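Local coordinates for putative oxidoreductase (Mycobacterium avium, PDB 3QHA) that probably catalyses NAD(P)-dependent oxidation of a hydroxy acid, as a Rossmann-fold member of the beta-hydroxyacid dehydrogenase family, at the interface of chains A and B. Sequence-based numbering; all coordinates share one arbitrary frame. Chains: chain A/B, Putative oxidoreductase.

Contact 1: the interface of chains A and B. Residues chain A 132-133, 137, 142-144, 146, 167, 169, 184; chain B 215, 218-219, 222.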
loop_
_atom_site.group_PDB
_atom_site.type_symbol
_atom_site.label_atom_id
_atom_site.label_comp_id
_atom_site.label_asym_id
_atom_site.label_seq_id
_atom_site.Cartn_x
_atom_site.Cartn_y
_atom_site.Cartn_z
ATOM N N SER A 132 1.289 13.834 5.194
ATOM C CA SER A 132 0.714 12.634 4.596
ATOM C C SER A 132 0.060 11.863 5.758
ATOM O O SER A 132 0.544 11.962 6.878
ATOM C CB SER A 132 1.832 11.818 3.933
ATOM O OG SER A 132 1.413 10.517 3.568
ATOM N N GLY A 133 -1.060 11.164 5.570
ATOM C CA GLY A 133 -1.947 11.289 4.429
ATOM C C GLY A 133 -3.394 11.338 4.893
ATOM O O GLY A 133 -3.854 10.461 5.631
ATOM N N ALA A 137 -7.359 11.935 8.910
ATOM C CA ALA A 137 -6.200 11.852 9.796
ATOM C C ALA A 137 -5.823 13.229 10.340
ATOM O O ALA A 137 -5.478 13.362 11.516
ATOM C CB ALA A 137 -5.021 11.230 9.066
ATOM N N GLU A 142 -3.468 12.534 13.310
ATOM C CA GLU A 142 -2.732 11.290 13.034
ATOM C C GLU A 142 -1.839 11.391 11.800
ATOM O O GLU A 142 -1.394 10.370 11.270
ATOM C CB GLU A 142 -3.705 10.132 12.803
ATOM C CG GLU A 142 -4.820 10.016 13.811
ATOM C CD GLU A 142 -4.491 9.067 14.938
ATOM O OE1 GLU A 142 -3.392 9.198 15.527
ATOM O OE2 GLU A 142 -5.341 8.196 15.240
ATOM N N LEU A 143 -1.584 12.607 11.333
ATOM C CA LEU A 143 -0.763 12.801 10.141
ATOM C C LEU A 143 0.685 12.393 10.389
ATOM O O LEU A 143 1.141 12.320 11.532
ATOM C CB LEU A 143 -0.804 14.264 9.682
ATOM C CG LEU A 143 -2.087 14.753 9.004
ATOM C CD1 LEU A 143 -2.130 16.277 8.967
ATOM C CD2 LEU A 143 -2.216 14.178 7.598
ATOM N N ALA A 144 1.379 12.093 9.297
ATOM C CA ALA A 144 2.831 12.062 9.266
ATOM C C ALA A 144 3.274 13.393 8.677
ATOM O O ALA A 144 2.650 13.889 7.736
ATOM C CB ALA A 144 3.327 10.916 8.400
ATOM N N MET A 146 6.989 15.507 7.458
ATOM C CA MET A 146 8.407 15.387 7.171
ATOM C C MET A 146 8.957 16.799 7.134
ATOM O O MET A 146 8.586 17.586 6.263
ATOM C CB MET A 146 8.595 14.679 5.831
ATOM C CG MET A 146 8.052 13.253 5.822
ATOM S SD MET A 146 7.443 12.722 4.209
ATOM C CE MET A 146 5.851 13.547 4.170
ATOM N N VAL A 167 3.306 11.021 13.567
ATOM C CA VAL A 167 4.696 10.797 13.169
ATOM C C VAL A 167 5.333 12.103 12.719
ATOM O O VAL A 167 4.892 12.716 11.746
ATOM C CB VAL A 167 4.807 9.760 12.036
ATOM C CG1 VAL A 167 6.237 9.681 11.525
ATOM C CG2 VAL A 167 4.347 8.395 12.523
ATOM N N ILE A 169 8.974 13.569 11.593
ATOM C CA ILE A 169 10.336 13.289 11.163
ATOM C C ILE A 169 11.101 14.586 10.942
ATOM O O ILE A 169 10.607 15.505 10.288
ATOM C CB ILE A 169 10.349 12.492 9.828
ATOM C CG1 ILE A 169 9.669 11.126 9.992
ATOM C CG2 ILE A 169 11.774 12.310 9.315
ATOM C CD1 ILE A 169 10.132 10.324 11.191
ATOM N N ARG A 184 8.335 9.917 -1.021
ATOM C CA ARG A 184 7.167 9.205 -0.503
ATOM C C ARG A 184 6.028 9.208 -1.522
ATOM O O ARG A 184 5.447 8.167 -1.819
ATOM C CB ARG A 184 6.699 9.809 0.825
ATOM C CG ARG A 184 5.688 8.950 1.578
ATOM C CD ARG A 184 4.256 9.171 1.106
ATOM N NE ARG A 184 3.356 8.152 1.639
ATOM C CZ ARG A 184 3.224 6.916 1.159
ATOM N NH1 ARG A 184 3.931 6.504 0.109
ATOM N NH2 ARG A 184 2.370 6.082 1.738
ATOM N N VAL B 215 7.213 6.514 7.600
ATOM C CA VAL B 215 6.178 7.394 7.049
ATOM C C VAL B 215 5.274 6.637 6.079
ATOM O O VAL B 215 4.050 6.753 6.151
ATOM C CB VAL B 215 6.783 8.626 6.340
ATOM C CG1 VAL B 215 5.694 9.437 5.636
ATOM C CG2 VAL B 215 7.532 9.495 7.340
ATOM N N HIS B 218 3.023 4.120 8.018
ATOM C CA HIS B 218 2.045 4.822 8.841
ATOM C C HIS B 218 0.921 5.400 7.993
ATOM O O HIS B 218 -0.256 5.229 8.314
ATOM C CB HIS B 218 2.689 5.945 9.648
ATOM C CG HIS B 218 1.697 6.758 10.417
ATOM N ND1 HIS B 218 1.122 6.313 11.588
ATOM C CD2 HIS B 218 1.149 7.971 10.166
ATOM C CE1 HIS B 218 0.276 7.223 12.034
ATOM N NE2 HIS B 218 0.277 8.242 11.192
ATOM N N THR B 219 1.291 6.084 6.914
ATOM C CA THR B 219 0.316 6.779 6.083
ATOM C C THR B 219 -0.540 5.809 5.266
ATOM O O THR B 219 -1.721 6.075 5.024
ATOM C CB THR B 219 1.001 7.818 5.174
ATOM O OG1 THR B 219 2.062 7.201 4.430
ATOM C CG2 THR B 219 1.578 8.943 6.026
ATOM N N LEU B 222 -3.389 4.648 7.238
ATOM C CA LEU B 222 -4.440 5.665 7.250
ATOM C C LEU B 222 -5.248 5.711 5.956
ATOM O O LEU B 222 -6.477 5.680 5.996
ATOM C CB LEU B 222 -3.839 7.052 7.511
ATOM C CG LEU B 222 -3.124 7.265 8.846
ATOM C CD1 LEU B 222 -2.530 8.662 8.888
ATOM C CD2 LEU B 222 -4.078 7.046 10.015
#
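A helix laid over one face of a sheet, and against neighbouring loops, forms this part of a two-fold symmetric homodimer interface, tying the nucleotide-binding domain of chain A to the helical part of chain B. The deposited dimer may or may not be the one formed in solution. The helix presents B:Val215, B:His218, B:Thr219 and B:Leu222, spaced so that they share one face. B:His218, its CG anti to the backbone N (chi1 175°), points its NE2 at the backbone carbonyl O of A:Glu142, 2.7 Å away, in a nearly straight bond (170° at H). This oxygen lies close to the imidazole plane, although the donor stands above the carbonyl plane. A:Val167 caps one face of the ring with its CG2, 3.9 Å from the centroid, so bond and methyl together fix the ring's rotation; a donating NE2 would fit either the NE2-protonated tautomer or the charged ring. B:Thr219 divides its branches. With chi1 at 53°, B:Thr219 OG1 takes the crowded position and turns back to give its hydrogen to B:Val215 O, one turn earlier, at 2.7 Å, while accepting one from A:Arg184 NH2 at 2.9 Å; A:Arg184 NE adds a weak bond. The arginine arrives tip to tip, its chain bent at chi2. B:Thr219 CG2 meets A:Ala144 CB at 3.5 Å. B:Val215 straddles the strands obliquely, its CG2 against A:Ile169 CG1 at 3.8 Å and CG1 beside A:Met146 SD, while B:Leu222 CD1 packs on A:Ala137 CB at 3.6 Å. In the fold, helix 209-223 of chain B lies across strands 143-148 and 167-172 of chain A, beside the serine-glycine stretch characteristic of the family's substrate site and the long helix 176-204.

Contact 2: the interface of chains A and B. Residues chain A 191-192, 194-196, 198-199, 216-217, 220; chain B 187, 225-230.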
loop_
_atom_site.group_PDB
_atom_site.type_symbol
_atom_site.label_atom_id
_atom_site.label_comp_id
_atom_site.label_asym_id
_atom_site.label_seq_id
_atom_site.Cartn_x
_atom_site.Cartn_y
_atom_site.Cartn_z
ATOM N N SER A 191 2.336 3.660 -7.537
ATOM C CA SER A 191 1.550 2.489 -7.148
ATOM C C SER A 191 0.075 2.648 -7.541
ATOM O O SER A 191 -0.606 1.653 -7.800
ATOM C CB SER A 191 1.706 2.180 -5.652
ATOM O OG SER A 191 0.971 3.085 -4.848
ATOM N N TYR A 192 -0.413 3.888 -7.597
ATOM C CA TYR A 192 -1.744 4.154 -8.144
ATOM C C TYR A 192 -1.791 3.804 -9.629
ATOM O O TYR A 192 -2.756 3.195 -10.090
ATOM C CB TYR A 192 -2.172 5.613 -7.925
ATOM C CG TYR A 192 -2.640 5.957 -6.513
ATOM C CD1 TYR A 192 -2.848 4.969 -5.544
ATOM C CD2 TYR A 192 -2.907 7.274 -6.161
ATOM C CE1 TYR A 192 -3.284 5.293 -4.266
ATOM C CE2 TYR A 192 -3.344 7.606 -4.885
ATOM C CZ TYR A 192 -3.529 6.611 -3.944
ATOM O OH TYR A 192 -3.965 6.936 -2.679
ATOM N N ALA A 194 0.159 1.611 -11.037
ATOM C CA ALA A 194 0.239 0.148 -11.010
ATOM C C ALA A 194 -1.115 -0.498 -10.696
ATOM O O ALA A 194 -1.484 -1.496 -11.315
ATOM C CB ALA A 194 1.285 -0.306 -10.000
ATOM N N ALA A 195 -1.840 0.071 -9.736
ATOM C CA ALA A 195 -3.187 -0.390 -9.394
ATOM C C ALA A 195 -4.128 -0.355 -10.597
ATOM O O ALA A 195 -4.867 -1.307 -10.833
ATOM C CB ALA A 195 -3.765 0.449 -8.246
ATOM N N CYS A 196 -4.095 0.740 -11.355
ATOM C CA CYS A 196 -4.938 0.880 -12.544
ATOM C C CYS A 196 -4.564 -0.153 -13.611
ATOM O O CYS A 196 -5.436 -0.720 -14.268
ATOM C CB CYS A 196 -4.849 2.303 -13.106
ATOM S SG CYS A 196 -5.513 3.575 -11.987
ATOM N N ALA A 198 -3.329 -3.121 -12.889
ATOM C CA ALA A 198 -3.887 -4.372 -12.357
ATOM C C ALA A 198 -5.382 -4.504 -12.669
ATOM O O ALA A 198 -5.871 -5.602 -12.957
ATOM C CB ALA A 198 -3.647 -4.471 -10.854
ATOM N N MET A 199 -6.092 -3.376 -12.619
ATOM C CA MET A 199 -7.527 -3.331 -12.901
ATOM C C MET A 199 -7.825 -3.587 -14.382
ATOM O O MET A 199 -8.808 -4.254 -14.715
ATOM C CB MET A 199 -8.113 -1.974 -12.481
ATOM C CG MET A 199 -8.096 -1.714 -10.978
ATOM S SD MET A 199 -8.357 0.022 -10.534
ATOM C CE MET A 199 -10.078 0.249 -10.972
ATOM N N VAL A 216 -7.150 -6.267 -2.069
ATOM C CA VAL A 216 -5.945 -5.445 -1.967
ATOM C C VAL A 216 -5.926 -4.620 -0.680
ATOM O O VAL A 216 -4.939 -4.635 0.061
ATOM C CB VAL A 216 -5.817 -4.490 -3.178
ATOM C CG1 VAL A 216 -4.724 -3.453 -2.937
ATOM C CG2 VAL A 216 -5.550 -5.281 -4.461
ATOM N N ARG A 217 -7.019 -3.909 -0.418
ATOM C CA ARG A 217 -7.108 -3.052 0.760
ATOM C C ARG A 217 -7.069 -3.855 2.065
ATOM O O ARG A 217 -6.372 -3.472 3.005
ATOM C CB ARG A 217 -8.353 -2.156 0.689
ATOM C CG ARG A 217 -8.234 -1.050 -0.365
ATOM C CD ARG A 217 -9.346 -0.013 -0.253
ATOM N NE ARG A 217 -10.676 -0.608 -0.404
ATOM C CZ ARG A 217 -11.252 -0.919 -1.566
ATOM N NH1 ARG A 217 -10.629 -0.702 -2.721
ATOM N NH2 ARG A 217 -12.467 -1.457 -1.572
ATOM N N ASP A 220 -3.382 -5.348 2.464
ATOM C CA ASP A 220 -2.407 -4.290 2.767
ATOM C C ASP A 220 -2.537 -3.759 4.196
ATOM O O ASP A 220 -1.560 -3.268 4.756
ATOM C CB ASP A 220 -2.516 -3.123 1.777
ATOM C CG ASP A 220 -1.852 -3.414 0.442
ATOM O OD1 ASP A 220 -1.047 -4.364 0.346
ATOM O OD2 ASP A 220 -2.128 -2.670 -0.519
ATOM N N LEU B 187 0.361 -6.152 -8.699
ATOM C CA LEU B 187 0.379 -4.890 -7.955
ATOM C C LEU B 187 1.344 -4.926 -6.779
ATOM O O LEU B 187 2.049 -3.943 -6.535
ATOM C CB LEU B 187 -1.019 -4.525 -7.449
ATOM C CG LEU B 187 -1.130 -3.256 -6.590
ATOM C CD1 LEU B 187 -0.729 -2.019 -7.386
ATOM C CD2 LEU B 187 -2.548 -3.108 -6.057
ATOM N N GLY B 225 -3.718 2.553 1.214
ATOM C CA GLY B 225 -2.693 2.110 0.268
ATOM C C GLY B 225 -3.150 2.221 -1.180
ATOM O O GLY B 225 -4.166 2.856 -1.463
ATOM N N PRO B 226 -2.411 1.586 -2.111
ATOM C CA PRO B 226 -2.756 1.612 -3.541
ATOM C C PRO B 226 -4.188 1.157 -3.825
ATOM O O PRO B 226 -4.804 1.625 -4.783
ATOM C CB PRO B 226 -1.767 0.629 -4.182
ATOM C CG PRO B 226 -0.759 0.304 -3.149
ATOM C CD PRO B 226 -1.312 0.652 -1.813
ATOM N N GLY B 227 -4.699 0.252 -2.991
ATOM C CA GLY B 227 -6.067 -0.228 -3.096
ATOM C C GLY B 227 -7.116 0.865 -3.010
ATOM O O GLY B 227 -8.224 0.699 -3.517
ATOM N N ALA B 228 -6.766 1.983 -2.375
ATOM C CA ALA B 228 -7.674 3.120 -2.238
ATOM C C ALA B 228 -8.188 3.636 -3.580
ATOM O O ALA B 228 -9.292 4.164 -3.657
ATOM C CB ALA B 228 -6.994 4.248 -1.468
ATOM N N ILE B 229 -7.395 3.475 -4.636
ATOM C CA ILE B 229 -7.779 3.957 -5.962
ATOM C C ILE B 229 -8.599 2.921 -6.742
ATOM O O ILE B 229 -9.126 3.228 -7.812
ATOM C CB ILE B 229 -6.527 4.380 -6.785
ATOM C CG1 ILE B 229 -6.856 5.556 -7.709
ATOM C CG2 ILE B 229 -5.958 3.204 -7.571
ATOM C CD1 ILE B 229 -7.115 6.858 -6.974
ATOM N N MET B 230 -8.716 1.710 -6.201
ATOM C CA MET B 230 -9.387 0.611 -6.894
ATOM C C MET B 230 -10.849 0.547 -6.458
ATOM O O MET B 230 -11.271 -0.374 -5.756
ATOM C CB MET B 230 -8.667 -0.716 -6.624
ATOM C CG MET B 230 -7.167 -0.669 -6.902
ATOM S SD MET B 230 -6.297 -2.189 -6.457
ATOM C CE MET B 230 -6.679 -3.227 -7.862
HETATM O O HOH W 1 -4.099 -0.997 -0.672
#
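In this beta-hydroxyacid dehydrogenase family member, the helical part of one subunit grips the 3-10 helix 226-229 of chain B, in an interlocked patch that is largely apolar. The hydrogen bonds come from A:Arg217, whose chain runs extended past chi2, bends at chi3 (-59°) and brings one terminal nitrogen to two backbone carbonyls. A:Arg217 NH1 lies 2.9 Å from B:Gly227 O and 3.1 Å from B:Met230 O; both oxygens lie close to the guanidinium plane, whereas the nitrogen stands well above each carbonyl plane. This forked bond clamps the end of the 3-10 turn, and the arginine's charge would polarise both carbonyls. Water 1 links the carboxylate OD2 of A:Asp220, 2.6 Å from it, to B:Gly227 N, 2.7 Å away, so this glycine is held through both its amide and its carbonyl. Apolar contacts fill in the rest. A:Tyr192 receives B:Ile229 CB obliquely over one face, toward the rim, while B:Pro226 CA and B:Gly225 O lie in plane at its edge. The pyrrolidine of B:Pro226 rests beside A:Ser191. A:Val216, with CG1 anti to the backbone N (chi1 169°), sets that methyl against B:Gly227 CA at 3.5 Å and turns CG2 to B:Met230 SD at 3.8 Å. B:Leu187, its CG also anti to the backbone N (chi1 177°), crosses A:Val216 at about a right angle; its CD2 meets the valine while CD1 lies against A:Ala195. A:Ala195, with its small side chain, offers its CB to B:Ile229 CG2 at 3.6 Å. B:Met230, bent at chi3, crosses A:Met199 obliquely, with CE 3.7 Å from A:Met199 CG.

About 19 Å separates the C-alpha centres of contact 1 and contact 2, and both draw on helices 176-204 and 209-223. Contact 1 uses one face of the second helix of chain B, with residues such as B:Thr219, while contact 2 takes A:Val216, A:Arg217 and A:Asp220 from the equivalent helix of chain A. By the two-fold symmetry, each copy of that helix therefore serves both kinds of contact, through different residues. Contact 1 joins helix to nucleotide-binding domain, and contact 2 joins helical parts to each other; together they could couple the partner subunit to the likely active-site cleft of each chain.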